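HET-C2 (Podospora anserina, PDB 3KV0) is a fungal glycolipid transfer protein that probably carries glycolipids between membranes by enclosing their hydrocarbon chains within an all-helical fold. Local coordinates at residues 117-122 against 134-138. Numbering follows the deposited sequence.
Sequences FTCIAL and DSFRG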
loop_
_atom_site.group_PDB
_atom_site.type_symbol
_atom_site.label_atom_id
_atom_site.label_comp_id
_atom_site.label_asym_id
_atom_site.label_seq_id
_atom_site.Cartn_x
_atom_site.Cartn_y
_atom_site.Cartn_z
ATOM N N PHE A 117 2.791 5.697 1.198
ATOM C CA PHE A 117 3.335 5.880 2.539
ATOM C C PHE A 117 4.197 4.688 2.982
ATOM O O PHE A 117 5.321 4.841 3.427
ATOM C CB PHE A 117 2.133 6.086 3.479
ATOM C CG PHE A 117 2.429 5.933 4.923
ATOM C CD1 PHE A 117 3.360 6.742 5.552
ATOM C CD2 PHE A 117 1.707 5.021 5.710
ATOM C CE1 PHE A 117 3.621 6.589 6.882
ATOM C CE2 PHE A 117 1.979 4.897 7.038
ATOM C CZ PHE A 117 2.897 5.687 7.633
ATOM N N THR A 118 3.660 3.472 2.861
ATOM C CA THR A 118 4.412 2.288 3.238
ATOM C C THR A 118 5.640 2.086 2.372
ATOM O O THR A 118 6.709 1.764 2.866
ATOM C CB THR A 118 3.521 1.054 3.148
ATOM O OG1 THR A 118 2.333 1.300 3.909
ATOM C CG2 THR A 118 4.226 -0.168 3.687
ATOM N N CYS A 119 5.464 2.235 1.073
ATOM C CA CYS A 119 6.542 2.025 0.081
ATOM C C CYS A 119 7.718 2.989 0.303
ATOM O O CYS A 119 8.887 2.564 0.400
ATOM C CB CYS A 119 5.992 2.230 -1.307
ATOM S SG CYS A 119 7.272 1.750 -2.581
ATOM N N ILE A 120 7.402 4.267 0.464
ATOM C CA ILE A 120 8.456 5.295 0.679
ATOM C C ILE A 120 9.187 5.046 1.982
ATOM O O ILE A 120 10.430 5.119 2.073
ATOM C CB ILE A 120 7.852 6.694 0.653
ATOM C CG1 ILE A 120 7.483 7.047 -0.807
ATOM C CG2 ILE A 120 8.857 7.758 1.224
ATOM C CD1 ILE A 120 6.850 8.403 -0.987
ATOM N N ALA A 121 8.413 4.777 3.044
ATOM C CA ALA A 121 8.993 4.504 4.329
ATOM C C ALA A 121 9.985 3.329 4.315
ATOM O O ALA A 121 11.131 3.464 4.777
ATOM C CB ALA A 121 7.890 4.240 5.369
ATOM N N LEU A 122 9.550 2.186 3.804
ATOM C CA LEU A 122 10.428 1.017 3.766
ATOM C C LEU A 122 11.636 1.210 2.826
ATOM O O LEU A 122 12.722 0.741 3.154
ATOM C CB LEU A 122 9.639 -0.244 3.458
ATOM C CG LEU A 122 8.637 -0.640 4.579
ATOM C CD1 LEU A 122 7.711 -1.821 4.170
ATOM C CD2 LEU A 122 9.341 -0.931 5.916
ATOM N N ASP A 134 11.824 7.374 12.002
ATOM C CA ASP A 134 12.096 8.553 11.181
ATOM C C ASP A 134 11.832 8.340 9.674
ATOM O O ASP A 134 11.362 9.252 8.979
ATOM C CB ASP A 134 13.553 8.987 11.387
ATOM C CG ASP A 134 13.834 9.410 12.839
ATOM O OD1 ASP A 134 13.066 10.242 13.391
ATOM O OD2 ASP A 134 14.815 8.881 13.409
ATOM N N SER A 135 12.151 7.148 9.164
ATOM C CA SER A 135 11.763 6.830 7.762
ATOM C C SER A 135 10.232 6.929 7.607
ATOM O O SER A 135 9.726 7.558 6.679
ATOM C CB SER A 135 12.264 5.450 7.337
ATOM O OG SER A 135 13.676 5.315 7.423
ATOM N N PHE A 136 9.491 6.348 8.556
ATOM C CA PHE A 136 8.039 6.485 8.545
ATOM C C PHE A 136 7.562 7.930 8.690
ATOM O O PHE A 136 6.683 8.380 7.947
ATOM C CB PHE A 136 7.385 5.532 9.560
ATOM C CG PHE A 136 7.146 4.168 9.005
ATOM C CD1 PHE A 136 8.065 3.155 9.164
ATOM C CD2 PHE A 136 6.003 3.907 8.256
ATOM C CE1 PHE A 136 7.827 1.886 8.594
ATOM C CE2 PHE A 136 5.762 2.640 7.710
ATOM C CZ PHE A 136 6.691 1.643 7.857
ATOM N N ARG A 137 8.158 8.707 9.612
ATOM C CA ARG A 137 7.739 10.090 9.747
ATOM C C ARG A 137 7.949 10.904 8.497
ATOM O O ARG A 137 7.117 11.700 8.130
ATOM C CB ARG A 137 8.460 10.789 10.887
ATOM C CG ARG A 137 7.948 10.442 12.256
ATOM C CD ARG A 137 9.060 10.774 13.294
ATOM N NE ARG A 137 8.658 10.374 14.634
ATOM C CZ ARG A 137 9.483 9.997 15.608
ATOM N NH1 ARG A 137 10.795 9.917 15.419
ATOM N NH2 ARG A 137 8.977 9.671 16.789
ATOM N N GLY A 138 9.072 10.709 7.832
ATOM C CA GLY A 138 9.333 11.493 6.645
ATOM C C GLY A 138 8.420 11.097 5.503
ATOM O O GLY A 138 8.004 11.929 4.738
#
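The ring of Phe-136 lies over the methyl group of Ala-121, whose CB sits above the centre of the ring face, 3.5 Å from the centroid, a CH-pi contact. In the GLTP fold of this protein, the small Ala-121 lets helix 132-142 lay an aromatic ring against helix 103-122. The segment axes approach to 8.0 Å at 137°, and the CA atoms of Ala-121 and Phe-136 are 4.8 Å apart. The edge of the same ring is turned to the face of Phe-117 in an offset edge-to-face pair, planes at 73°, with Phe-117 CZ 3.6 Å from Phe-136 CD2. With chi1 at 164°, the Phe-117 side chain extends opposite its backbone N, which carries its ring across to this neighbour. Leu-122 CD2 makes a looser contact with the same ring, 4.2 Å from Phe-136 CE1, while Leu-56, Phe-61 and Met-160 extend the apolar surroundings of Phe-136. Replacing Phe-136 with alanine would probably open a gap above the Ala-121 methyl and deprive the Phe-117 ring of this edge-on partner. Nearer the interhelical loop, the hydroxyl of Ser-135 is hydrogen-bonded to Glu-130 and Asn-125, and Ser-135 CB rests 3.4 Å from Ala-121 O.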